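Local coordinates for protein endo-pectate lyase (Erwinia chrysanthemi, PDB 3B4N) that cleaves polygalacturonate by calcium-dependent elimination, leaving unsaturated uronosyl ends, and probably also acts on highly methylated pectins, at residues T22-S27 with N101-A106; V49-T54 with Y84-D89; K202-V207 with S233-K238; K221-L226 with H247-R252; R264-T269 with A291-L296. One frame throughout, in Å; residues are numbered along the deposited sequence.

Contact 1 of 5, residues T22-S27 with N101-A106; sequences TTLMLS and NAVTTA. With EDO (1,2-ethanediol), chain G.
The carboxamide of Asn101 is the flat group here, and its two polar atoms, OD1 and ND2, face the backbone of Leu24. As modelled, ND2 of Asn101 lies 2.8 Å from Leu24 N and OD1 of Asn101 lies 3.1 Å from Leu24 O; the amide is probably turned over, and with it turned back both approaches may be hydrogen bonds. Thr23 CG2 also lies near this group, the two side chains crossing obliquely.

Further on, Val103 wedges between two leucines. Its CG1 is anti to its own carbonyl carbon (chi1 -66°) and presses on Leu24 O at 3.3 Å, while its CG2 touches Leu24 CD2 at 3.6 Å and Leu26 CB at 3.8 Å. The side chains of Leu24 and Val103 cross at about a right angle. These are the first and last strands of a two-sheet sandwich of fibronectin type III topology; the touching parts, Thr22 to Leu26 and Asn101 to Thr105, run in nearly the same direction, 8° apart. Each takes its backbone partners from its own sheet, Met25 from Gly36 and Val103 from Tyr86. Leu26 reaches over with CD2, 3.3 Å from Thr104 O, and touches Thr105 CG2. Just there Thr104 OG1 accepts from Ala106 N in an ST turn and also bonds Tyr84 O. At the other end, Thr23 OG1 is 2.6 Å from O2 of a bound ethanediol.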
# COMPACT_ATOMS: atom_id res chain seq x y z
N THR A 22 -13.84 8.79 -10.94
CA THR A 22 -12.99 8.81 -9.76
C THR A 22 -13.80 8.22 -8.61
O THR A 22 -14.94 8.61 -8.39
CB THR A 22 -12.59 10.25 -9.38
OG1 THR A 22 -11.90 10.86 -10.48
CG2 THR A 22 -11.67 10.25 -8.15
N THR A 23 -13.21 7.25 -7.90
CA THR A 23 -13.87 6.64 -6.75
C THR A 23 -13.02 6.97 -5.53
O THR A 23 -11.80 6.75 -5.52
CB THR A 23 -14.00 5.11 -6.89
OG1 THR A 23 -14.87 4.81 -7.99
CG2 THR A 23 -14.57 4.51 -5.61
N LEU A 24 -13.68 7.50 -4.51
CA LEU A 24 -13.03 7.92 -3.28
C LEU A 24 -13.42 7.05 -2.09
O LEU A 24 -14.56 6.60 -1.98
CB LEU A 24 -13.42 9.37 -2.99
CG LEU A 24 -12.85 10.04 -1.73
CD1 LEU A 24 -11.33 10.09 -1.84
CD2 LEU A 24 -13.41 11.46 -1.58
N MET A 25 -12.45 6.81 -1.21
CA MET A 25 -12.68 6.06 0.02
C MET A 25 -12.03 6.82 1.16
O MET A 25 -11.06 7.56 0.96
CB MET A 25 -12.09 4.65 -0.07
CG MET A 25 -12.81 3.77 -1.06
SD MET A 25 -12.00 2.19 -1.23
CE MET A 25 -12.38 1.49 0.27
N LEU A 26 -12.54 6.62 2.36
CA LEU A 26 -12.05 7.30 3.55
C LEU A 26 -11.67 6.34 4.66
O LEU A 26 -12.32 5.31 4.85
CB LEU A 26 -13.14 8.23 4.08
CG LEU A 26 -13.08 8.67 5.54
CD1 LEU A 26 -11.94 9.64 5.72
CD2 LEU A 26 -14.41 9.31 5.97
N SER A 27 -10.62 6.67 5.40
CA SER A 27 -10.23 5.88 6.57
C SER A 27 -9.76 6.83 7.67
O SER A 27 -8.87 7.64 7.45
CB SER A 27 -9.12 4.88 6.25
OG SER A 27 -8.89 4.06 7.38
N ASN A 101 -17.24 10.37 -5.84
CA ASN A 101 -18.40 10.21 -4.99
C ASN A 101 -17.97 10.90 -3.70
O ASN A 101 -16.77 11.10 -3.46
CB ASN A 101 -18.63 8.74 -4.67
CG ASN A 101 -17.38 8.08 -4.10
OD1 ASN A 101 -17.27 7.79 -2.90
ND2 ASN A 101 -16.42 7.86 -4.96
N ALA A 102 -18.94 11.24 -2.86
CA ALA A 102 -18.63 11.84 -1.57
C ALA A 102 -18.39 10.73 -0.55
O ALA A 102 -18.93 9.63 -0.68
CB ALA A 102 -19.80 12.71 -1.11
N VAL A 103 -17.54 11.01 0.44
CA VAL A 103 -17.32 10.09 1.54
C VAL A 103 -17.52 10.95 2.79
O VAL A 103 -17.35 12.17 2.73
CB VAL A 103 -15.92 9.46 1.57
CG1 VAL A 103 -15.74 8.56 0.36
CG2 VAL A 103 -14.86 10.54 1.62
N THR A 104 -17.86 10.33 3.90
CA THR A 104 -18.11 11.10 5.11
C THR A 104 -17.72 10.37 6.38
O THR A 104 -17.66 9.14 6.41
CB THR A 104 -19.60 11.47 5.20
OG1 THR A 104 -19.83 12.27 6.36
CG2 THR A 104 -20.46 10.21 5.29
N THR A 105 -17.47 11.15 7.43
CA THR A 105 -17.13 10.59 8.73
C THR A 105 -18.42 10.31 9.49
O THR A 105 -18.40 9.64 10.53
CB THR A 105 -16.31 11.59 9.57
OG1 THR A 105 -17.07 12.79 9.76
CG2 THR A 105 -14.99 11.93 8.89
N ALA A 106 -19.53 10.82 8.98
CA ALA A 106 -20.83 10.63 9.63
C ALA A 106 -21.24 9.17 9.69
O ALA A 106 -21.24 8.47 8.67
CB ALA A 106 -21.90 11.45 8.91
C1 EDO G . -12.11 5.09 -11.20
O1 EDO G . -10.76 4.40 -10.94
C2 EDO G . -13.32 4.16 -11.15
O2 EDO G . -13.39 3.57 -9.71

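Contact 2 of 5, residues V49-T54 with Y84-D89; sequences VYRGTT and YWYWVD
Arg51 leaves its strand with CG anti to the backbone N (chi1 -172°), and a bend at chi3 (75°) brings NE alongside Tyr84. Tyr86, with its CG anti to its carbonyl carbon, runs alongside, and Arg51 CG sits over one face of its ring, 4.0 Å from the centroid, in a CH-pi contact displaced toward the rim; CD of Arg51 follows at 3.4 Å from Tyr86 CE1. Tyr84 CE2 lies over a face of the guanidinium, the two planes 58° apart. On the opposite side of this antiparallel pair, in the four-stranded sheet of a fibronectin type III-like sandwich, Thr54 C lies 3.4 Å above the Trp85 ring, toward its rim.

The backbones join through two hydrogen-bonded pairs, Tyr50 with Trp87 (Tyr50 N to Trp87 O 2.8 Å) and Gly52 with Trp85. Asp75 OD1 receives a salt bridge from Arg51 NH1 and is also hydrogen-bonded to Tyr86 OH. That double grip would favour a charged carboxylate and ties the arginine to Tyr86, while the hydroxyl of Tyr84 is bonded to Asn79 N.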
# COMPACT_ATOMS: atom_id res chain seq x y z
N VAL A 49 -8.79 18.53 -3.45
CA VAL A 49 -9.57 17.91 -2.40
C VAL A 49 -10.54 18.95 -1.86
O VAL A 49 -10.15 20.07 -1.55
CB VAL A 49 -8.69 17.42 -1.23
CG1 VAL A 49 -9.54 16.67 -0.21
CG2 VAL A 49 -7.58 16.52 -1.76
N TYR A 50 -11.81 18.57 -1.76
CA TYR A 50 -12.86 19.44 -1.25
C TYR A 50 -13.45 18.84 0.02
O TYR A 50 -13.52 17.62 0.17
CB TYR A 50 -13.96 19.62 -2.30
CG TYR A 50 -13.53 20.48 -3.45
CD1 TYR A 50 -13.76 21.85 -3.44
CD2 TYR A 50 -12.83 19.93 -4.53
CE1 TYR A 50 -13.30 22.67 -4.47
CE2 TYR A 50 -12.36 20.74 -5.56
CZ TYR A 50 -12.60 22.11 -5.52
OH TYR A 50 -12.12 22.92 -6.53
N ARG A 51 -13.88 19.70 0.93
CA ARG A 51 -14.44 19.26 2.19
C ARG A 51 -15.57 20.18 2.63
O ARG A 51 -15.58 21.36 2.29
CB ARG A 51 -13.35 19.27 3.27
CG ARG A 51 -13.76 18.63 4.60
CD ARG A 51 -12.67 18.81 5.64
NE ARG A 51 -12.64 20.19 6.14
CZ ARG A 51 -11.64 20.73 6.81
NH1 ARG A 51 -10.55 20.01 7.09
NH2 ARG A 51 -11.70 21.99 7.20
N GLY A 52 -16.52 19.62 3.37
CA GLY A 52 -17.62 20.40 3.89
C GLY A 52 -18.09 19.78 5.20
O GLY A 52 -17.74 18.64 5.50
N THR A 53 -18.85 20.54 5.99
CA THR A 53 -19.36 20.00 7.25
C THR A 53 -20.79 19.48 7.06
O THR A 53 -21.42 19.03 8.02
CB THR A 53 -19.34 21.04 8.39
OG1 THR A 53 -19.98 22.24 7.96
CG2 THR A 53 -17.90 21.33 8.80
N THR A 54 -21.28 19.55 5.82
CA THR A 54 -22.60 19.02 5.48
C THR A 54 -22.45 18.25 4.17
O THR A 54 -21.43 18.35 3.49
CB THR A 54 -23.68 20.12 5.30
OG1 THR A 54 -23.53 20.76 4.03
CG2 THR A 54 -23.59 21.15 6.42
N TYR A 84 -17.58 15.45 8.65
CA TYR A 84 -17.09 16.01 7.40
C TYR A 84 -17.40 15.15 6.19
O TYR A 84 -17.53 13.93 6.29
CB TYR A 84 -15.58 16.22 7.46
CG TYR A 84 -15.15 17.20 8.53
CD1 TYR A 84 -14.95 16.78 9.84
CD2 TYR A 84 -14.98 18.55 8.24
CE1 TYR A 84 -14.59 17.68 10.83
CE2 TYR A 84 -14.62 19.46 9.23
CZ TYR A 84 -14.43 19.01 10.52
OH TYR A 84 -14.06 19.91 11.50
N TRP A 85 -17.55 15.82 5.06
CA TRP A 85 -17.77 15.17 3.77
C TRP A 85 -16.61 15.61 2.90
O TRP A 85 -16.18 16.78 2.95
CB TRP A 85 -19.09 15.62 3.13
CG TRP A 85 -20.29 14.89 3.63
CD1 TRP A 85 -20.97 13.89 3.00
CD2 TRP A 85 -20.93 15.08 4.90
NE1 TRP A 85 -21.99 13.44 3.80
CE2 TRP A 85 -21.99 14.16 4.97
CE3 TRP A 85 -20.70 15.95 5.97
CZ2 TRP A 85 -22.83 14.07 6.08
CZ3 TRP A 85 -21.54 15.86 7.09
CH2 TRP A 85 -22.60 14.92 7.13
N TYR A 86 -16.09 14.67 2.12
CA TYR A 86 -14.98 14.93 1.21
C TYR A 86 -15.29 14.49 -0.21
O TYR A 86 -16.05 13.56 -0.43
CB TYR A 86 -13.74 14.16 1.66
CG TYR A 86 -13.15 14.56 2.98
CD1 TYR A 86 -12.16 15.54 3.06
CD2 TYR A 86 -13.55 13.93 4.15
CE1 TYR A 86 -11.57 15.87 4.29
CE2 TYR A 86 -12.97 14.24 5.37
CZ TYR A 86 -11.99 15.21 5.43
OH TYR A 86 -11.42 15.51 6.64
N TRP A 87 -14.67 15.19 -1.15
CA TRP A 87 -14.77 14.87 -2.58
C TRP A 87 -13.38 15.14 -3.15
O TRP A 87 -12.66 16.01 -2.66
CB TRP A 87 -15.71 15.80 -3.34
CG TRP A 87 -17.16 15.68 -3.03
CD1 TRP A 87 -18.10 14.99 -3.74
CD2 TRP A 87 -17.85 16.30 -1.95
NE1 TRP A 87 -19.34 15.16 -3.17
CE2 TRP A 87 -19.21 15.96 -2.07
CE3 TRP A 87 -17.44 17.12 -0.88
CZ2 TRP A 87 -20.18 16.41 -1.17
CZ3 TRP A 87 -18.41 17.57 0.02
CH2 TRP A 87 -19.76 17.21 -0.13
N VAL A 88 -13.01 14.40 -4.18
CA VAL A 88 -11.74 14.64 -4.86
C VAL A 88 -12.08 14.92 -6.32
O VAL A 88 -12.83 14.17 -6.96
CB VAL A 88 -10.78 13.44 -4.75
CG1 VAL A 88 -9.62 13.62 -5.74
CG2 VAL A 88 -10.23 13.35 -3.33
N ASP A 89 -11.56 16.03 -6.82
CA ASP A 89 -11.77 16.47 -8.18
C ASP A 89 -10.48 16.23 -8.96
O ASP A 89 -9.46 16.86 -8.70
CB ASP A 89 -12.11 17.96 -8.19
CG ASP A 89 -12.47 18.50 -9.56
OD1 ASP A 89 -12.75 19.72 -9.64
OD2 ASP A 89 -12.47 17.73 -10.55

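Contact 3 of 5, residues K202-V207 with S233-K238; sequences KTMTIV and STTVVK
Ile206 N gives Val236 O the shortest bond of the ladder, 2.8 Å and almost straight at 175°. Val236 O also takes a CA-H contact from Thr205. The next link is Val236 N to Met204 O, and the same zigzag runs on from Lys202 O to Lys238 N, five bonds in all, joining the strands in parallel.

Val236 stands beside Thr205, its CB 3.8 Å from Thr205 OG1, and reaches back with CG2 to Thr203 CG2 at 4.0 Å. Lys238 lays its extended chain over the same outer face: its CG starts between backbone N and carbonyl carbon (chi1 60°), and its CE lies 3.7 Å from Thr205 CG2 and 4.1 Å from Val207 CG2. The strands are successive rungs on one wall of a right-handed parallel beta helix, and on the opposite, inward face Met204, Ile206, Thr235 and Val237 are buried. There the Met204 chain bends at chi3 (84°), setting CE 3.9 Å from Thr235 CG2. The hydroxyl of Thr235 is bonded to Asn199 ND2, and Leu226 from another wall fills in against Ile206, Thr235 and Val237. Met204 lies about 7 Å, side chain to side chain, from the zinc ligand His176.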
# COMPACT_ATOMS: atom_id res chain seq x y z
N LYS A 202 4.28 -12.08 -11.87
CA LYS A 202 5.34 -11.43 -12.64
C LYS A 202 5.59 -10.00 -12.17
O LYS A 202 6.73 -9.66 -11.85
CB LYS A 202 4.99 -11.45 -14.13
CG LYS A 202 6.13 -11.05 -15.05
CD LYS A 202 7.29 -12.04 -15.01
CE LYS A 202 8.34 -11.69 -16.05
NZ LYS A 202 9.62 -12.42 -15.83
N THR A 203 4.56 -9.17 -12.17
CA THR A 203 4.68 -7.80 -11.69
C THR A 203 3.44 -7.47 -10.87
O THR A 203 2.32 -7.59 -11.36
CB THR A 203 4.77 -6.75 -12.82
OG1 THR A 203 5.89 -7.03 -13.66
CG2 THR A 203 5.00 -5.36 -12.21
N MET A 204 3.65 -7.08 -9.61
CA MET A 204 2.55 -6.70 -8.73
C MET A 204 2.72 -5.21 -8.44
O MET A 204 3.73 -4.79 -7.87
CB MET A 204 2.58 -7.53 -7.44
CG MET A 204 1.52 -7.09 -6.42
SD MET A 204 1.47 -8.14 -4.95
CE MET A 204 2.78 -7.38 -4.00
N THR A 205 1.74 -4.41 -8.85
CA THR A 205 1.80 -2.97 -8.67
C THR A 205 0.77 -2.46 -7.67
O THR A 205 -0.41 -2.77 -7.79
CB THR A 205 1.54 -2.26 -10.02
OG1 THR A 205 2.51 -2.71 -10.98
CG2 THR A 205 1.65 -0.74 -9.87
N ILE A 206 1.24 -1.71 -6.67
CA ILE A 206 0.38 -1.12 -5.65
C ILE A 206 0.25 0.35 -6.08
O ILE A 206 1.26 1.05 -6.18
CB ILE A 206 1.02 -1.16 -4.25
CG1 ILE A 206 1.48 -2.58 -3.89
CG2 ILE A 206 0.03 -0.63 -3.22
CD1 ILE A 206 0.40 -3.66 -3.96
N VAL A 207 -0.98 0.79 -6.35
CA VAL A 207 -1.25 2.16 -6.80
C VAL A 207 -2.08 2.85 -5.72
O VAL A 207 -3.29 2.63 -5.62
CB VAL A 207 -2.02 2.18 -8.15
CG1 VAL A 207 -2.19 3.63 -8.63
CG2 VAL A 207 -1.26 1.38 -9.19
N SER A 233 10.78 -11.32 -10.98
CA SER A 233 9.56 -10.55 -10.82
C SER A 233 9.76 -9.26 -10.05
O SER A 233 10.74 -9.11 -9.31
CB SER A 233 8.53 -11.42 -10.10
OG SER A 233 9.11 -11.95 -8.92
N THR A 234 8.80 -8.36 -10.18
CA THR A 234 8.89 -7.05 -9.57
C THR A 234 7.65 -6.61 -8.81
O THR A 234 6.53 -6.89 -9.23
CB THR A 234 9.09 -5.99 -10.68
OG1 THR A 234 10.15 -6.42 -11.55
CG2 THR A 234 9.43 -4.62 -10.10
N THR A 235 7.87 -5.94 -7.68
CA THR A 235 6.79 -5.35 -6.91
C THR A 235 7.01 -3.84 -7.08
O THR A 235 8.12 -3.34 -6.84
CB THR A 235 6.84 -5.72 -5.43
OG1 THR A 235 6.59 -7.13 -5.29
CG2 THR A 235 5.76 -4.96 -4.65
N VAL A 236 5.97 -3.14 -7.54
CA VAL A 236 6.03 -1.71 -7.79
C VAL A 236 5.11 -0.98 -6.81
O VAL A 236 3.98 -1.42 -6.58
CB VAL A 236 5.57 -1.41 -9.24
CG1 VAL A 236 5.65 0.09 -9.54
CG2 VAL A 236 6.42 -2.20 -10.23
N VAL A 237 5.60 0.12 -6.23
CA VAL A 237 4.82 0.90 -5.28
C VAL A 237 4.81 2.36 -5.72
O VAL A 237 5.85 3.01 -5.77
CB VAL A 237 5.41 0.81 -3.86
CG1 VAL A 237 4.57 1.65 -2.88
CG2 VAL A 237 5.47 -0.65 -3.40
N LYS A 238 3.62 2.86 -6.05
CA LYS A 238 3.47 4.24 -6.49
C LYS A 238 2.14 4.83 -6.05
O LYS A 238 1.41 4.21 -5.28
CB LYS A 238 3.61 4.32 -8.02
CG LYS A 238 2.60 3.52 -8.82
CD LYS A 238 3.01 3.54 -10.28
CE LYS A 238 2.13 2.69 -11.16
NZ LYS A 238 2.49 2.95 -12.59

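Contact 4 of 5, residues K221-L226 with H247-R252; sequences KPDKVL and HGKLWR
Val225 and His247 meet where two neighbouring coils of the parallel beta helix turn a corner together. Their side chains cross, with Val225 CG2, anti to its own carbonyl carbon, 3.4 Å from His247 ND1; the approach to the imidazole is oblique. His247 NE2 is bonded to Thr244 O, which helps fix the ring's rotation. Next to them, Leu226 and Leu250 lie side by side and point the same way, CD1 of Leu226 to CD1 of Leu250 at 4.0 Å. Leu226 CB also touches Trp251 CD1, and the indole's NE1 is held by His228 ND1. Away from these buried groups, Lys224 and Lys249 touch by their aliphatic stems, CB of Lys224 against CG of Lys249. The Lys224 chain, bent at chi2 (-63°), then leads off to bond Asp195, a zinc ligand.

Because of the corner, the backbone pairing is irregular: Val225 N bonds Lys249 O and Leu226 N bonds Leu250 O, two consecutive donors reaching two acceptors. Asp223 O is gripped from several sides. Lys249 N approaches from above its carbonyl plane at 3.1 Å, Gly248 N adds a weak bond, and a water donates at 2.8 Å while also bonding His247 ND1. A second water donates to Asp223 OD1 at 2.9 Å and accepts a weak bond from Lys249 NZ, spanning two opposite charges that lie 4.3 Å apart, OD1 to NZ.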
# COMPACT_ATOMS: atom_id res chain seq x y z
N LYS A 221 2.70 -9.01 16.27
CA LYS A 221 3.65 -7.94 16.01
C LYS A 221 3.75 -7.64 14.52
O LYS A 221 3.95 -8.54 13.71
CB LYS A 221 5.03 -8.32 16.56
CG LYS A 221 6.11 -7.31 16.25
CD LYS A 221 7.33 -7.49 17.13
CE LYS A 221 7.95 -8.85 16.99
NZ LYS A 221 9.18 -8.93 17.84
N PRO A 222 3.62 -6.35 14.15
CA PRO A 222 3.70 -5.95 12.74
C PRO A 222 4.94 -6.49 12.05
O PRO A 222 6.05 -6.38 12.57
CB PRO A 222 3.69 -4.43 12.81
CG PRO A 222 2.84 -4.16 14.00
CD PRO A 222 3.35 -5.18 15.00
N ASP A 223 4.74 -7.08 10.88
CA ASP A 223 5.83 -7.64 10.10
C ASP A 223 5.79 -6.97 8.73
O ASP A 223 5.60 -5.76 8.63
CB ASP A 223 5.67 -9.16 10.00
CG ASP A 223 6.95 -9.87 9.56
OD1 ASP A 223 7.93 -9.21 9.18
OD2 ASP A 223 6.95 -11.12 9.60
N LYS A 224 5.92 -7.74 7.65
CA LYS A 224 5.93 -7.12 6.34
C LYS A 224 4.56 -6.75 5.78
O LYS A 224 3.54 -7.36 6.12
CB LYS A 224 6.66 -8.02 5.33
CG LYS A 224 5.87 -9.20 4.79
CD LYS A 224 5.49 -10.20 5.87
CE LYS A 224 4.89 -11.46 5.24
NZ LYS A 224 4.24 -12.35 6.25
N VAL A 225 4.56 -5.73 4.93
CA VAL A 225 3.35 -5.28 4.26
C VAL A 225 3.25 -6.07 2.95
O VAL A 225 2.23 -6.71 2.67
CB VAL A 225 3.41 -3.77 3.95
CG1 VAL A 225 2.21 -3.35 3.14
CG2 VAL A 225 3.45 -3.00 5.27
N LEU A 226 4.33 -6.03 2.17
CA LEU A 226 4.38 -6.72 0.89
C LEU A 226 5.36 -7.90 0.93
O LEU A 226 6.55 -7.73 1.22
CB LEU A 226 4.79 -5.73 -0.22
CG LEU A 226 3.94 -4.45 -0.29
CD1 LEU A 226 4.54 -3.47 -1.30
CD2 LEU A 226 2.51 -4.79 -0.67
N HIS A 247 4.53 -0.46 11.74
CA HIS A 247 4.82 -1.51 10.77
C HIS A 247 6.18 -2.17 10.95
O HIS A 247 7.08 -1.61 11.58
CB HIS A 247 4.78 -0.92 9.36
CG HIS A 247 3.41 -0.54 8.91
ND1 HIS A 247 2.65 -1.35 8.09
CD2 HIS A 247 2.64 0.54 9.19
CE1 HIS A 247 1.48 -0.78 7.88
NE2 HIS A 247 1.45 0.37 8.53
N GLY A 248 6.33 -3.37 10.39
CA GLY A 248 7.59 -4.08 10.45
C GLY A 248 8.44 -3.58 9.29
O GLY A 248 9.47 -2.95 9.49
N LYS A 249 8.02 -3.89 8.07
CA LYS A 249 8.73 -3.42 6.89
C LYS A 249 7.77 -3.34 5.71
O LYS A 249 6.72 -3.97 5.71
CB LYS A 249 9.92 -4.32 6.56
CG LYS A 249 9.61 -5.77 6.33
CD LYS A 249 10.85 -6.53 5.85
CE LYS A 249 11.98 -6.55 6.89
NZ LYS A 249 11.63 -7.32 8.12
N LEU A 250 8.13 -2.54 4.72
CA LEU A 250 7.28 -2.39 3.55
C LEU A 250 7.34 -3.59 2.62
O LEU A 250 6.31 -4.08 2.17
CB LEU A 250 7.69 -1.13 2.77
CG LEU A 250 7.03 -0.91 1.40
CD1 LEU A 250 5.51 -0.76 1.54
CD2 LEU A 250 7.64 0.32 0.76
N TRP A 251 8.55 -4.07 2.34
CA TRP A 251 8.72 -5.17 1.40
C TRP A 251 9.85 -6.08 1.78
O TRP A 251 10.91 -5.62 2.21
CB TRP A 251 8.98 -4.58 0.00
CG TRP A 251 9.36 -5.55 -1.08
CD1 TRP A 251 8.52 -6.16 -1.98
CD2 TRP A 251 10.69 -5.92 -1.47
NE1 TRP A 251 9.25 -6.87 -2.91
CE2 TRP A 251 10.58 -6.74 -2.62
CE3 TRP A 251 11.96 -5.64 -0.95
CZ2 TRP A 251 11.70 -7.27 -3.27
CZ3 TRP A 251 13.07 -6.17 -1.60
CH2 TRP A 251 12.93 -6.97 -2.75
N ARG A 252 9.63 -7.38 1.62
CA ARG A 252 10.65 -8.36 1.91
C ARG A 252 10.71 -9.42 0.82
O ARG A 252 9.70 -10.04 0.47
CB ARG A 252 10.39 -9.05 3.25
CG ARG A 252 11.48 -10.05 3.67
CD ARG A 252 12.86 -9.39 3.79
NE ARG A 252 13.79 -10.19 4.59
CZ ARG A 252 14.81 -10.91 4.10
NH1 ARG A 252 15.59 -11.59 4.93
NH2 ARG A 252 15.04 -10.93 2.80
O HOH W 1 3.39 -3.98 8.89
O HOH W 2 9.65 -9.69 6.93

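Contact 5 of 5, residues R264-T269 with A291-L296; sequences RFLTVT and ATISGL
Two successive rungs of the parallel beta helix meet here, Leu266, Thr267 and Val268 standing over Ala291, Thr292 and Ile293, and the ladder gives way to a turn at Thr269 and Gly295. Thr292 N bonds Leu266 O at 2.7 Å, nearly straight (176°), and Thr292 O accepts from Val268 N at 2.8 Å, so both polar backbone atoms of Thr292 are taken up by the neighbouring strand.

Val268 and Ile293 lie side by side and point the same way into the interior. CB of Val268 sits 4.1 Å from Ile293 CG2; the other branch, CG1 of Ile293, is anti to its carbonyl carbon (chi1 -58°) and runs beside Val268 CG2. Leu266 CB rests on Ala291 CB at 4.2 Å. Aliphatic side chains of successive coils lie in line here, as in the interior of other beta helices; Val237 of the coil on the other side of Val268 carries the column on, and Val336 touches Ile293 at the far end. At the end of the strand, Val268 O accepts from Ser294 N with a more bent geometry (145°) and also from a water that is bonded to Ser294 OG. A second water bonds the same hydroxyl and donates to Thr269 O at 2.7 Å, bridging the two turns. Gly295, at positive phi, brings its CA to 3.4 Å from Thr269 O in a CA-H contact.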
# COMPACT_ATOMS: atom_id res chain seq x y z
N ARG A 264 14.63 -10.92 -7.16
CA ARG A 264 13.34 -10.30 -6.87
C ARG A 264 13.60 -8.80 -6.86
O ARG A 264 14.60 -8.34 -6.31
CB ARG A 264 12.79 -10.77 -5.53
CG ARG A 264 12.55 -12.27 -5.50
CD ARG A 264 11.76 -12.67 -4.29
NE ARG A 264 11.50 -14.11 -4.26
CZ ARG A 264 12.06 -14.95 -3.40
NH1 ARG A 264 12.92 -14.52 -2.49
NH2 ARG A 264 11.71 -16.23 -3.41
N PHE A 265 12.69 -8.04 -7.46
CA PHE A 265 12.87 -6.61 -7.54
C PHE A 265 11.79 -5.79 -6.89
O PHE A 265 10.62 -6.18 -6.89
CB PHE A 265 12.97 -6.18 -9.01
CG PHE A 265 14.03 -6.90 -9.78
CD1 PHE A 265 13.69 -7.92 -10.66
CD2 PHE A 265 15.37 -6.55 -9.63
CE1 PHE A 265 14.68 -8.59 -11.39
CE2 PHE A 265 16.35 -7.21 -10.35
CZ PHE A 265 16.01 -8.22 -11.23
N LEU A 266 12.19 -4.67 -6.33
CA LEU A 266 11.26 -3.73 -5.74
C LEU A 266 11.51 -2.38 -6.41
O LEU A 266 12.66 -1.95 -6.55
CB LEU A 266 11.48 -3.59 -4.23
CG LEU A 266 10.70 -2.42 -3.60
CD1 LEU A 266 9.20 -2.73 -3.62
CD2 LEU A 266 11.18 -2.18 -2.17
N THR A 267 10.44 -1.73 -6.85
CA THR A 267 10.53 -0.41 -7.45
C THR A 267 9.56 0.49 -6.70
O THR A 267 8.35 0.33 -6.84
CB THR A 267 10.11 -0.41 -8.93
OG1 THR A 267 10.95 -1.30 -9.67
CG2 THR A 267 10.23 1.00 -9.52
N VAL A 268 10.09 1.39 -5.89
CA VAL A 268 9.26 2.34 -5.16
C VAL A 268 9.48 3.72 -5.77
O VAL A 268 10.62 4.19 -5.85
CB VAL A 268 9.63 2.42 -3.65
CG1 VAL A 268 8.79 3.50 -2.96
CG2 VAL A 268 9.38 1.08 -2.98
N THR A 269 8.40 4.38 -6.18
CA THR A 269 8.52 5.72 -6.75
C THR A 269 7.77 6.76 -5.92
O THR A 269 8.04 7.95 -6.04
CB THR A 269 7.98 5.80 -8.19
OG1 THR A 269 6.58 5.51 -8.18
CG2 THR A 269 8.71 4.81 -9.09
N ALA A 291 16.50 -3.43 -4.94
CA ALA A 291 15.44 -2.52 -4.52
C ALA A 291 15.81 -1.14 -5.05
O ALA A 291 16.87 -0.63 -4.75
CB ALA A 291 15.34 -2.47 -3.01
N THR A 292 14.93 -0.56 -5.86
CA THR A 292 15.15 0.76 -6.44
C THR A 292 14.10 1.65 -5.78
O THR A 292 12.91 1.51 -6.04
CB THR A 292 14.98 0.69 -7.97
OG1 THR A 292 15.96 -0.21 -8.50
CG2 THR A 292 15.16 2.06 -8.60
N ILE A 293 14.57 2.58 -4.95
CA ILE A 293 13.69 3.44 -4.15
C ILE A 293 13.92 4.95 -4.24
O ILE A 293 15.05 5.42 -4.14
CB ILE A 293 13.84 3.06 -2.65
CG1 ILE A 293 13.50 1.59 -2.44
CG2 ILE A 293 12.96 3.95 -1.78
CD1 ILE A 293 13.83 1.09 -1.05
N SER A 294 12.82 5.69 -4.39
CA SER A 294 12.83 7.15 -4.43
C SER A 294 11.40 7.61 -4.15
O SER A 294 10.46 6.81 -4.22
CB SER A 294 13.33 7.68 -5.78
OG SER A 294 12.48 7.30 -6.85
N GLY A 295 11.25 8.89 -3.84
CA GLY A 295 9.92 9.42 -3.56
C GLY A 295 9.34 8.90 -2.26
O GLY A 295 8.12 8.89 -2.09
N LEU A 296 10.21 8.47 -1.35
CA LEU A 296 9.77 7.92 -0.06
C LEU A 296 9.80 8.98 1.03
O LEU A 296 10.83 9.60 1.28
CB LEU A 296 10.67 6.75 0.33
CG LEU A 296 10.40 6.07 1.68
CD1 LEU A 296 9.02 5.43 1.69
CD2 LEU A 296 11.46 5.01 1.90
O HOH W 3 13.07 4.73 -7.69
O HOH W 4 10.23 8.90 -7.26

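How the contacts relate
Contacts 1 and 2 belong to the N-terminal sandwich, centres 8 Å apart, contact 2 nested in the loop that contact 1 closes; Val103 O and Tyr86 N join 101-106 to the sheet of contact 2, while 22-27 lies in the facing sheet. Contacts 3, 4 and 5 lie in the beta helix, the centre of contact 3 about 25 Å from that of contact 1. Contact 5 continues the ladder of contact 3, through Thr235 O and Thr267 N at 2.8 Å. Contact 4, on another wall, meets both across the core: Leu226 packs on Val237, Trp251 on Leu266. It is also nearest the metals, with the Lys224 side chain about 4 Å from a zinc ion and that of Pro222 about 5 Å from the calcium ion.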